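Local coordinates for protein alpha-L-rhamnosidase (Aspergillus terreus, PDB 6GSZ) that probably hydrolyses terminal non-reducing alpha-L-rhamnose residues from alpha-L-rhamnosides, at residues D580-K585 and T694-T699; Y690-G695 and P725-Q730; T738-D743 and F759-V764. All coordinates share one frame; numbering follows the deposited sequence. Where two conformers were deposited one is given.

In the fold
All three contacts lie in the six-hairpin glycosidase domain, with centres 10 to 11 Å apart. Along the chain, 580-585 comes first, then the loop between helices 671-687 and 699-708, which serves interactions 1 and 2 and gives both Thr-694 and Gly-695. Segment 725-730 follows, leading into helix 727-732, and the two loop segments of interaction 3 precede helix 768-775. Two indole N-H groups join the contacts: Trp-742 NE1 lies 3.0 Å from Thr-694 O, and Trp-727 NE1 lies 2.9 Å from Val-764 O. Interactions 1 and 3 both touch the bound glucose; interaction 2 touches both and lies away from the annotated sites. Loops at the glucose site and the start of helix 727-732 thus belong to one packed region.

Interaction 1: residues D580-K585 and T694-T699; sequences DWLDPK and TGFAGT. With MAN (alpha-D-mannopyranose), chain F; BGC (beta-D-glucopyranose), chain B.
Asp-580 sets its carboxylate against the backbone turn that starts at Gly-695. Its CG is anti to the backbone N (chi1 -159°). Asp-580 OD1 takes the N-H of Ala-697 N at 2.8 Å, nearly in line with its own C-O bond, and that of Gly-698 N at 3.2 Å, from above the carboxylate plane. OD2 receives Gly-695 N (3.1 Å) on the syn side but 32° out of that plane, and is also bonded to the Thr-657 hydroxyl. Beside this group, Phe-696 N donates to Trp-581 O at 2.8 Å, in the carbonyl plane, and Gly-695 CA passes 3.2 Å from that same oxygen.

The aromatic side chains run side by side in the same direction. Trp-581 turns the CD1 edge of its indole toward Phe-696, with CD1 3.9 Å above the centre of the phenyl ring and the planes at 78°: an edge-to-face pair. Leu-582 CD1 touches Phe-696 CE1 obliquely at 3.7 Å. Glucose O4 lies over one indole face, offset toward its rim, while glucose O2 meets the phenyl edge.

Several main-chain N-H groups converging on one carboxylate would favour its ionised form, and the Phe-696 N to Trp-581 O bond joins the backbones that carry two rings of the glucose pocket.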
loop_
_atom_site.group_PDB
_atom_site.type_symbol
_atom_site.label_atom_id
_atom_site.label_comp_id
_atom_site.label_asym_id
_atom_site.label_seq_id
_atom_site.Cartn_x
_atom_site.Cartn_y
_atom_site.Cartn_z
ATOM N N ASP A 580 -20.725 1.264 -10.956
ATOM C CA ASP A 580 -20.530 -0.132 -10.548
ATOM C C ASP A 580 -19.756 -0.917 -11.604
ATOM O O ASP A 580 -20.242 -1.907 -12.163
ATOM C CB ASP A 580 -21.847 -0.815 -10.162
ATOM C CG ASP A 580 -21.639 -2.041 -9.272
ATOM O OD1 ASP A 580 -20.620 -2.097 -8.515
ATOM O OD2 ASP A 580 -22.505 -2.961 -9.337
ATOM N N TRP A 581 -18.489 -0.527 -11.752
ATOM C CA TRP A 581 -17.542 -1.080 -12.702
ATOM C C TRP A 581 -17.389 -2.590 -12.494
ATOM O O TRP A 581 -17.229 -3.035 -11.381
ATOM C CB TRP A 581 -16.226 -0.327 -12.467
ATOM C CG TRP A 581 -15.097 -0.626 -13.405
ATOM C CD1 TRP A 581 -13.970 -1.356 -13.108
ATOM C CD2 TRP A 581 -14.968 -0.194 -14.766
ATOM N NE1 TRP A 581 -13.151 -1.392 -14.207
ATOM C CE2 TRP A 581 -13.730 -0.688 -15.223
ATOM C CE3 TRP A 581 -15.755 0.592 -15.624
ATOM C CZ2 TRP A 581 -13.255 -0.414 -16.510
ATOM C CZ3 TRP A 581 -15.300 0.816 -16.913
ATOM C CH2 TRP A 581 -14.062 0.334 -17.332
ATOM N N LEU A 582 -17.401 -3.365 -13.593
ATOM C CA LEU A 582 -17.090 -4.792 -13.584
ATOM C C LEU A 582 -18.163 -5.588 -12.828
ATOM O O LEU A 582 -17.898 -6.671 -12.357
ATOM C CB LEU A 582 -15.660 -5.032 -13.057
ATOM C CG LEU A 582 -14.562 -4.820 -14.094
ATOM C CD1 LEU A 582 -13.181 -4.922 -13.458
ATOM C CD2 LEU A 582 -14.716 -5.786 -15.254
ATOM N N ASP A 583 -19.402 -5.079 -12.851
ATOM C CA ASP A 583 -20.596 -5.899 -12.593
ATOM C C ASP A 583 -20.392 -7.178 -13.396
ATOM O O ASP A 583 -20.028 -7.083 -14.566
ATOM C CB ASP A 583 -21.845 -5.107 -13.021
ATOM C CG ASP A 583 -23.193 -5.798 -12.964
ATOM O OD1 ASP A 583 -23.228 -7.054 -13.058
ATOM O OD2 ASP A 583 -24.187 -5.057 -12.848
ATOM N N PRO A 584 -20.571 -8.389 -12.842
ATOM C CA PRO A 584 -20.324 -9.614 -13.610
ATOM C C PRO A 584 -21.199 -9.781 -14.866
ATOM O O PRO A 584 -20.846 -10.565 -15.766
ATOM C CB PRO A 584 -20.606 -10.734 -12.610
ATOM C CG PRO A 584 -21.489 -10.111 -11.583
ATOM C CD PRO A 584 -21.040 -8.667 -11.478
ATOM N N LYS A 585 -22.312 -9.057 -14.962
ATOM C CA LYS A 585 -23.185 -9.091 -16.119
ATOM C C LYS A 585 -22.775 -8.067 -17.195
ATOM O O LYS A 585 -23.327 -8.114 -18.297
ATOM C CB LYS A 585 -24.635 -8.831 -15.704
ATOM C CG LYS A 585 -25.256 -9.830 -14.748
ATOM C CD LYS A 585 -25.602 -11.132 -15.323
ATOM C CE LYS A 585 -26.553 -11.887 -14.409
ATOM N NZ LYS A 585 -26.427 -13.346 -14.609
ATOM N N THR A 694 -22.349 -7.911 -7.706
ATOM C CA THR A 694 -21.829 -6.543 -7.532
ATOM C C THR A 694 -20.539 -6.330 -8.338
ATOM O O THR A 694 -19.730 -7.224 -8.428
ATOM C CB THR A 694 -21.600 -6.297 -6.040
ATOM O OG1 THR A 694 -20.782 -7.350 -5.509
ATOM C CG2 THR A 694 -22.880 -6.198 -5.233
ATOM N N GLY A 695 -20.348 -5.078 -8.790
ATOM C CA GLY A 695 -19.050 -4.603 -9.266
ATOM C C GLY A 695 -18.304 -3.829 -8.186
ATOM O O GLY A 695 -18.508 -4.048 -6.983
ATOM N N PHE A 696 -17.485 -2.852 -8.598
ATOM C CA PHE A 696 -16.601 -2.164 -7.663
ATOM C C PHE A 696 -17.414 -1.326 -6.672
ATOM O O PHE A 696 -16.908 -1.016 -5.598
ATOM C CB PHE A 696 -15.549 -1.316 -8.404
ATOM C CG PHE A 696 -14.326 -2.013 -8.956
ATOM C CD1 PHE A 696 -14.353 -3.353 -9.321
ATOM C CD2 PHE A 696 -13.154 -1.311 -9.124
ATOM C CE1 PHE A 696 -13.245 -3.987 -9.855
ATOM C CE2 PHE A 696 -12.044 -1.933 -9.683
ATOM C CZ PHE A 696 -12.075 -3.264 -10.026
ATOM N N ALA A 697 -18.597 -0.872 -7.099
ATOM C CA ALA A 697 -19.379 0.019 -6.222
ATOM C C ALA A 697 -20.013 -0.753 -5.056
ATOM O O ALA A 697 -20.189 -0.183 -3.997
ATOM C CB ALA A 697 -20.464 0.748 -6.997
ATOM N N GLY A 698 -20.406 -2.011 -5.313
ATOM C CA GLY A 698 -21.169 -2.789 -4.352
ATOM C C GLY A 698 -20.343 -3.804 -3.567
ATOM O O GLY A 698 -20.703 -4.145 -2.437
ATOM N N THR A 699 -19.271 -4.332 -4.144
ATOM C CA THR A 699 -18.631 -5.538 -3.599
ATOM C C THR A 699 -18.066 -5.308 -2.190
ATOM O O THR A 699 -18.327 -6.120 -1.258
ATOM C CB THR A 699 -17.534 -6.045 -4.525
ATOM O OG1 THR A 699 -18.163 -6.430 -5.749
ATOM C CG2 THR A 699 -16.826 -7.243 -3.937
HETATM C C1 MAN F . -23.312 -13.072 -19.920
HETATM C C2 MAN F . -23.588 -11.573 -19.769
HETATM C C3 MAN F . -22.284 -10.804 -20.016
HETATM C C4 MAN F . -21.182 -11.284 -19.045
HETATM C C5 MAN F . -21.048 -12.798 -19.164
HETATM C C6 MAN F . -20.098 -13.352 -18.133
HETATM O O2 MAN F . -24.116 -11.346 -18.471
HETATM O O3 MAN F . -22.520 -9.374 -19.997
HETATM O O4 MAN F . -19.851 -10.700 -19.369
HETATM O O5 MAN F . -22.282 -13.528 -19.028
HETATM O O6 MAN F . -20.137 -14.750 -18.315
HETATM C C2 BGC B . -8.853 0.040 -12.337
HETATM C C3 BGC B . -10.204 0.696 -12.375
HETATM C C4 BGC B . -10.503 1.599 -13.551
HETATM C C5 BGC B . -10.132 0.819 -14.717
HETATM C C6 BGC B . -10.478 1.699 -15.902
HETATM C C1 BGC B . -8.545 -0.580 -13.689
HETATM O O1 BGC B . -7.333 -1.301 -13.586
HETATM O O2 BGC B . -8.904 -1.146 -11.579
HETATM O O3 BGC B . -10.249 1.549 -11.360
HETATM O O4 BGC B . -11.850 2.114 -13.666
HETATM O O5 BGC B . -8.744 0.353 -14.752
HETATM O O6 BGC B . -10.004 1.055 -17.089
#

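Interaction 2: residues Y690-G695 and P725-Q730; sequences YKVGTG and PSWLYQ
Ser-726, whose CA lies 4.0 Å from Val-692 CG1, has a hydroxyl with several partners: OG accepts from Tyr-729 N at 3.2 Å, with an N-H...O angle of 146°, and its one hydrogen must go to, or be shared between, the carbonyl oxygens of Glu-723 and Gln-721, Glu-723 O being the stronger partner. Across the contact, Val-692 N donates to Pro-725 O at 3.2 Å, arriving from above the carbonyl plane. Two side-chain amides, of Asn-688 and Gln-656, hold Lys-691 O next to that bond.

Ser-726 is thus an N-cap residue, closing the first turn of helix 727-732 within the six-hairpin glycosidase domain, an (alpha/alpha)6 barrel in this family. A cis peptide bond precedes Pro-725, just before this cap. The pyrrolidine ring fits against the loop: Pro-725 CG approaches Val-692 O to 3.3 Å, and Pro-725 CD meets Lys-691 CB at 3.9 Å, the two side chains crossing at about a right angle.

Val-692 carries most of the apolar contact and points its side chain at the other segment, although Val-692 and Lys-691 were each modelled in two conformers and these details belong to one. There CG1 is anti to the carbonyl carbon (chi1 -52°) and sits over the face of the Trp-727 six-membered ring, 29° off the normal, as a CH-pi contact. The Val-692 side chain and Pro-725 pass in opposite directions, with Val-692 CG2 3.8 Å from Pro-725 CB. The indole receiving CG1 donates through NE1 to Val-764 O, while Trp-742 and Met-718 also pack on Val-692.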
loop_
_atom_site.group_PDB
_atom_site.type_symbol
_atom_site.label_atom_id
_atom_site.label_comp_id
_atom_site.label_asym_id
_atom_site.label_seq_id
_atom_site.Cartn_x
_atom_site.Cartn_y
_atom_site.Cartn_z
ATOM N N TYR A 690 -26.795 -17.611 -4.969
ATOM C CA TYR A 690 -25.813 -16.998 -4.063
ATOM C C TYR A 690 -24.545 -16.517 -4.789
ATOM O O TYR A 690 -23.551 -16.208 -4.135
ATOM C CB TYR A 690 -25.443 -17.922 -2.899
ATOM C CG TYR A 690 -26.622 -18.189 -1.988
ATOM C CD1 TYR A 690 -26.972 -17.303 -0.979
ATOM C CD2 TYR A 690 -27.427 -19.312 -2.161
ATOM C CE1 TYR A 690 -28.054 -17.533 -0.140
ATOM C CE2 TYR A 690 -28.518 -19.549 -1.330
ATOM C CZ TYR A 690 -28.820 -18.663 -0.309
ATOM O OH TYR A 690 -29.864 -18.875 0.559
ATOM N N LYS A 691 -24.604 -16.394 -6.104
ATOM C CA LYS A 691 -23.486 -15.851 -6.878
ATOM C C LYS A 691 -23.464 -14.334 -6.717
ATOM O O LYS A 691 -24.498 -13.653 -6.631
ATOM C CB LYS A 691 -23.619 -16.220 -8.351
ATOM C CG LYS A 691 -23.526 -17.712 -8.604
ATOM C CD LYS A 691 -23.874 -18.131 -10.009
ATOM C CE LYS A 691 -23.593 -19.602 -10.225
ATOM N NZ LYS A 691 -24.838 -20.367 -10.457
ATOM N N VAL A 692 -22.254 -13.794 -6.654
ATOM C CA VAL A 692 -22.051 -12.354 -6.456
ATOM C C VAL A 692 -22.581 -11.616 -7.675
ATOM O O VAL A 692 -22.390 -12.064 -8.823
ATOM C CB VAL A 692 -20.573 -11.992 -6.242
ATOM C CG1 VAL A 692 -19.932 -12.825 -5.162
ATOM C CG2 VAL A 692 -19.776 -12.086 -7.529
ATOM N N GLY A 693 -23.202 -10.465 -7.441
ATOM C CA GLY A 693 -23.817 -9.681 -8.470
ATOM C C GLY A 693 -23.367 -8.227 -8.507
ATOM O O GLY A 693 -23.892 -7.456 -9.272
ATOM N N THR A 694 -22.349 -7.911 -7.706
ATOM C CA THR A 694 -21.829 -6.543 -7.532
ATOM C C THR A 694 -20.539 -6.330 -8.338
ATOM O O THR A 694 -19.730 -7.224 -8.428
ATOM C CB THR A 694 -21.600 -6.297 -6.040
ATOM O OG1 THR A 694 -20.782 -7.350 -5.509
ATOM C CG2 THR A 694 -22.880 -6.198 -5.233
ATOM N N GLY A 695 -20.348 -5.078 -8.790
ATOM C CA GLY A 695 -19.050 -4.603 -9.266
ATOM C C GLY A 695 -18.304 -3.829 -8.186
ATOM O O GLY A 695 -18.508 -4.048 -6.983
ATOM N N PRO A 725 -19.949 -16.378 -11.000
ATOM C CA PRO A 725 -18.982 -15.525 -10.293
ATOM C C PRO A 725 -19.058 -15.651 -8.763
ATOM O O PRO A 725 -20.171 -15.652 -8.183
ATOM C CB PRO A 725 -19.453 -14.129 -10.742
ATOM C CG PRO A 725 -20.935 -14.224 -10.816
ATOM C CD PRO A 725 -21.176 -15.630 -11.333
ATOM N N SER A 726 -17.902 -15.701 -8.108
ATOM C CA SER A 726 -17.781 -15.806 -6.664
ATOM C C SER A 726 -16.306 -15.632 -6.294
ATOM O O SER A 726 -15.429 -15.637 -7.168
ATOM C CB SER A 726 -18.277 -17.149 -6.145
ATOM O OG SER A 726 -17.440 -18.186 -6.627
ATOM N N TRP A 727 -16.009 -15.474 -5.019
ATOM C CA TRP A 727 -14.610 -15.414 -4.570
ATOM C C TRP A 727 -13.891 -16.766 -4.675
ATOM O O TRP A 727 -12.774 -16.849 -5.182
ATOM C CB TRP A 727 -14.526 -14.891 -3.150
ATOM C CG TRP A 727 -14.959 -13.473 -3.009
ATOM C CD1 TRP A 727 -14.180 -12.371 -3.163
ATOM C CD2 TRP A 727 -16.255 -12.988 -2.620
ATOM N NE1 TRP A 727 -14.912 -11.233 -2.973
ATOM C CE2 TRP A 727 -16.185 -11.582 -2.606
ATOM C CE3 TRP A 727 -17.468 -13.604 -2.316
ATOM C CZ2 TRP A 727 -17.282 -10.780 -2.298
ATOM C CZ3 TRP A 727 -18.557 -12.814 -2.019
ATOM C CH2 TRP A 727 -18.458 -11.423 -2.003
ATOM N N LEU A 728 -14.529 -17.841 -4.206
ATOM C CA LEU A 728 -13.832 -19.125 -4.126
ATOM C C LEU A 728 -13.711 -19.779 -5.494
ATOM O O LEU A 728 -12.882 -20.677 -5.637
ATOM C CB LEU A 728 -14.534 -20.064 -3.135
ATOM C CG LEU A 728 -14.543 -19.589 -1.700
ATOM C CD1 LEU A 728 -15.082 -20.678 -0.775
ATOM C CD2 LEU A 728 -13.192 -19.093 -1.237
ATOM N N TYR A 729 -14.482 -19.326 -6.485
ATOM C CA TYR A 729 -14.213 -19.789 -7.853
ATOM C C TYR A 729 -12.752 -19.510 -8.194
ATOM O O TYR A 729 -12.073 -20.334 -8.779
ATOM C CB TYR A 729 -15.137 -19.101 -8.847
ATOM C CG TYR A 729 -14.726 -19.244 -10.284
ATOM C CD1 TYR A 729 -14.908 -20.440 -10.934
ATOM C CD2 TYR A 729 -14.163 -18.195 -10.985
ATOM C CE1 TYR A 729 -14.534 -20.590 -12.259
ATOM C CE2 TYR A 729 -13.780 -18.313 -12.307
ATOM C CZ TYR A 729 -13.969 -19.527 -12.951
ATOM O OH TYR A 729 -13.596 -19.663 -14.258
ATOM N N GLN A 730 -12.295 -18.300 -7.857
ATOM C CA GLN A 730 -10.925 -17.932 -8.230
ATOM C C GLN A 730 -9.922 -18.834 -7.492
ATOM O O GLN A 730 -8.919 -19.237 -8.070
ATOM C CB GLN A 730 -10.664 -16.439 -7.960
ATOM C CG GLN A 730 -11.712 -15.533 -8.570
ATOM C CD GLN A 730 -11.411 -14.055 -8.512
ATOM O OE1 GLN A 730 -10.624 -13.604 -7.677
ATOM N NE2 GLN A 730 -12.046 -13.278 -9.392
#

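Interaction 3: residues T738-D743 and F759-V764; sequences TWERWD and FNHYAV. With BGC (beta-D-glucopyranose), chain B.
Glu-740 and His-761 lie side by side, pointing the same way, carboxylate and imidazole stacked with planes 21° apart. With CG anti to the backbone N (chi1 178°), Glu-740 CG stands 3.6 Å over the centre of the His-761 ring as a CH-pi contact; OE1 forms a salt bridge with Arg-464. Both residues belong to the glucose pocket: His-761 NE2 donates to glucose O1 at 2.9 Å and 164°, with a weak second bond to O2, while Glu-740 and Ser-758, whose OG bonds to ND1, bear on this imidazole.

Rings and methyls pack tightly on the other side chains. Phe-759 directs its edge at the Trp-739 face, CD1 3.5 Å above the indole plane, and Val-764 CG2 sits 3.9 Å above the plane of Trp-742. Thr-738 bonds twice to His-761: its O receives His-761 N, and its OG1 donates to His-761 O at 2.8 Å. Looser are three backbone atoms joined only through a water among buried residues: it donates to Trp-739 O (2.7 Å) and His-761 O and accepts from Val-764 N.

Helix 437-453 touches Thr-738 and Tyr-762, helix 471-484 packs on His-761 and Tyr-762, and strand 351-361 meets Phe-759 through Val-359.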
loop_
_atom_site.group_PDB
_atom_site.type_symbol
_atom_site.label_atom_id
_atom_site.label_comp_id
_atom_site.label_asym_id
_atom_site.label_seq_id
_atom_site.Cartn_x
_atom_site.Cartn_y
_atom_site.Cartn_z
ATOM N N THR A 738 -6.306 -12.252 -5.781
ATOM C CA THR A 738 -7.637 -11.898 -6.263
ATOM C C THR A 738 -7.498 -11.300 -7.660
ATOM O O THR A 738 -6.526 -10.627 -7.986
ATOM C CB THR A 738 -8.361 -10.980 -5.265
ATOM O OG1 THR A 738 -7.591 -9.823 -4.908
ATOM C CG2 THR A 738 -8.733 -11.722 -4.000
ATOM N N TRP A 739 -8.528 -11.523 -8.488
ATOM C CA TRP A 739 -8.478 -11.137 -9.915
ATOM C C TRP A 739 -9.311 -9.874 -10.138
ATOM O O TRP A 739 -10.253 -9.578 -9.409
ATOM C CB TRP A 739 -8.996 -12.265 -10.812
ATOM C CG TRP A 739 -8.340 -13.589 -10.593
ATOM C CD1 TRP A 739 -7.135 -13.875 -10.020
ATOM C CD2 TRP A 739 -8.860 -14.839 -11.071
ATOM N NE1 TRP A 739 -6.881 -15.224 -10.090
ATOM C CE2 TRP A 739 -7.934 -15.842 -10.716
ATOM C CE3 TRP A 739 -10.053 -15.194 -11.705
ATOM C CZ2 TRP A 739 -8.132 -17.190 -11.038
ATOM C CZ3 TRP A 739 -10.263 -16.522 -12.015
ATOM C CH2 TRP A 739 -9.313 -17.502 -11.691
ATOM N N GLU A 740 -8.983 -9.124 -11.173
ATOM C CA GLU A 740 -9.701 -7.914 -11.558
ATOM C C GLU A 740 -11.178 -8.197 -11.822
ATOM O O GLU A 740 -12.043 -7.458 -11.342
ATOM C CB GLU A 740 -9.021 -7.348 -12.794
ATOM C CG GLU A 740 -9.632 -6.097 -13.390
ATOM C CD GLU A 740 -8.868 -5.524 -14.574
ATOM O OE1 GLU A 740 -8.275 -6.326 -15.339
ATOM O OE2 GLU A 740 -8.909 -4.267 -14.713
ATOM N N ARG A 741 -11.432 -9.179 -12.686
ATOM C CA ARG A 741 -12.753 -9.596 -13.034
ATOM C C ARG A 741 -13.122 -10.843 -12.221
ATOM O O ARG A 741 -12.284 -11.696 -11.943
ATOM C CB ARG A 741 -12.795 -10.042 -14.489
ATOM C CG ARG A 741 -12.385 -8.966 -15.477
ATOM C CD ARG A 741 -12.253 -9.529 -16.874
ATOM N NE ARG A 741 -12.102 -8.491 -17.898
ATOM C CZ ARG A 741 -13.099 -7.752 -18.400
ATOM N NH1 ARG A 741 -14.381 -7.995 -18.074
ATOM N NH2 ARG A 741 -12.806 -6.766 -19.237
ATOM N N TRP A 742 -14.409 -10.978 -11.902
ATOM C CA TRP A 742 -14.863 -12.233 -11.279
ATOM C C TRP A 742 -14.380 -13.416 -12.140
ATOM O O TRP A 742 -13.888 -14.460 -11.627
ATOM C CB TRP A 742 -16.389 -12.233 -11.077
ATOM C CG TRP A 742 -16.840 -11.159 -10.132
ATOM C CD1 TRP A 742 -17.526 -10.027 -10.413
ATOM C CD2 TRP A 742 -16.635 -11.165 -8.721
ATOM N NE1 TRP A 742 -17.743 -9.294 -9.270
ATOM C CE2 TRP A 742 -17.169 -9.960 -8.225
ATOM C CE3 TRP A 742 -15.977 -12.038 -7.841
ATOM C CZ2 TRP A 742 -17.178 -9.665 -6.871
ATOM C CZ3 TRP A 742 -15.980 -11.734 -6.501
ATOM C CH2 TRP A 742 -16.542 -10.543 -6.037
ATOM N N ASP A 743 -14.445 -13.217 -13.458
ATOM C CA ASP A 743 -14.129 -14.268 -14.443
ATOM C C ASP A 743 -12.867 -13.901 -15.248
ATOM O O ASP A 743 -12.861 -14.070 -16.465
ATOM C CB ASP A 743 -15.334 -14.510 -15.388
ATOM C CG ASP A 743 -15.849 -13.262 -16.102
ATOM O OD1 ASP A 743 -15.361 -12.131 -15.795
ATOM O OD2 ASP A 743 -16.808 -13.385 -16.869
ATOM N N PHE A 759 -4.928 -10.708 -13.279
ATOM C CA PHE A 759 -5.065 -11.715 -12.244
ATOM C C PHE A 759 -4.507 -11.214 -10.896
ATOM O O PHE A 759 -4.203 -12.044 -10.018
ATOM C CB PHE A 759 -4.415 -13.047 -12.656
ATOM C CG PHE A 759 -5.125 -13.672 -13.819
ATOM C CD1 PHE A 759 -6.182 -14.522 -13.586
ATOM C CD2 PHE A 759 -4.777 -13.384 -15.136
ATOM C CE1 PHE A 759 -6.871 -15.088 -14.649
ATOM C CE2 PHE A 759 -5.466 -13.956 -16.187
ATOM C CZ PHE A 759 -6.511 -14.802 -15.945
ATOM N N ASN A 760 -4.385 -9.896 -10.705
ATOM C CA ASN A 760 -3.824 -9.402 -9.454
ATOM C C ASN A 760 -4.279 -7.966 -9.182
ATOM O O ASN A 760 -3.511 -7.017 -9.300
ATOM C CB ASN A 760 -2.303 -9.496 -9.462
ATOM C CG ASN A 760 -1.686 -9.513 -8.088
ATOM O OD1 ASN A 760 -2.386 -9.283 -7.086
ATOM N ND2 ASN A 760 -0.390 -9.770 -7.986
ATOM N N HIS A 761 -5.550 -7.843 -8.790
ATOM C CA HIS A 761 -6.207 -6.580 -8.379
ATOM C C HIS A 761 -6.809 -6.804 -6.996
ATOM O O HIS A 761 -7.466 -7.828 -6.838
ATOM C CB HIS A 761 -7.376 -6.261 -9.330
ATOM C CG HIS A 761 -7.144 -5.350 -10.478
ATOM N ND1 HIS A 761 -6.344 -5.699 -11.552
ATOM C CD2 HIS A 761 -7.689 -4.141 -10.765
ATOM C CE1 HIS A 761 -6.375 -4.712 -12.430
ATOM N NE2 HIS A 761 -7.188 -3.715 -11.969
ATOM N N TYR A 762 -6.577 -5.902 -6.032
ATOM C CA TYR A 762 -7.179 -6.084 -4.688
ATOM C C TYR A 762 -8.653 -5.743 -4.569
ATOM O O TYR A 762 -9.234 -6.092 -3.522
ATOM C CB TYR A 762 -6.356 -5.357 -3.611
ATOM C CG TYR A 762 -6.004 -3.905 -3.809
ATOM C CD1 TYR A 762 -6.936 -2.955 -4.151
ATOM C CD2 TYR A 762 -4.692 -3.479 -3.672
ATOM C CE1 TYR A 762 -6.610 -1.616 -4.275
ATOM C CE2 TYR A 762 -4.339 -2.144 -3.815
ATOM C CZ TYR A 762 -5.290 -1.214 -4.196
ATOM O OH TYR A 762 -4.926 0.101 -4.328
ATOM N N ALA A 763 -9.316 -5.133 -5.553
ATOM C CA ALA A 763 -10.705 -4.693 -5.337
ATOM C C ALA A 763 -11.598 -5.817 -4.840
ATOM O O ALA A 763 -12.330 -5.580 -3.892
ATOM C CB ALA A 763 -11.278 -4.074 -6.611
ATOM N N VAL A 764 -11.618 -6.982 -5.507
ATOM C CA VAL A 764 -12.496 -8.148 -5.110
ATOM C C VAL A 764 -12.085 -8.620 -3.716
ATOM O O VAL A 764 -12.926 -9.143 -2.929
ATOM C CB VAL A 764 -12.332 -9.242 -6.198
ATOM C CG1 VAL A 764 -12.494 -10.644 -5.734
ATOM C CG2 VAL A 764 -13.205 -8.899 -7.415
HETATM C C2 BGC B . -8.853 0.040 -12.337
HETATM C C3 BGC B . -10.204 0.696 -12.375
HETATM C C4 BGC B . -10.503 1.599 -13.551
HETATM C C5 BGC B . -10.132 0.819 -14.717
HETATM C C6 BGC B . -10.478 1.699 -15.902
HETATM C C1 BGC B . -8.545 -0.580 -13.689
HETATM O O1 BGC B . -7.333 -1.301 -13.586
HETATM O O2 BGC B . -8.904 -1.146 -11.579
HETATM O O3 BGC B . -10.249 1.549 -11.360
HETATM O O4 BGC B . -11.850 2.114 -13.666
HETATM O O5 BGC B . -8.744 0.353 -14.752
HETATM O O6 BGC B . -10.004 1.055 -17.089
HETATM O O HOH W 1 -10.142 -7.319 -7.849
#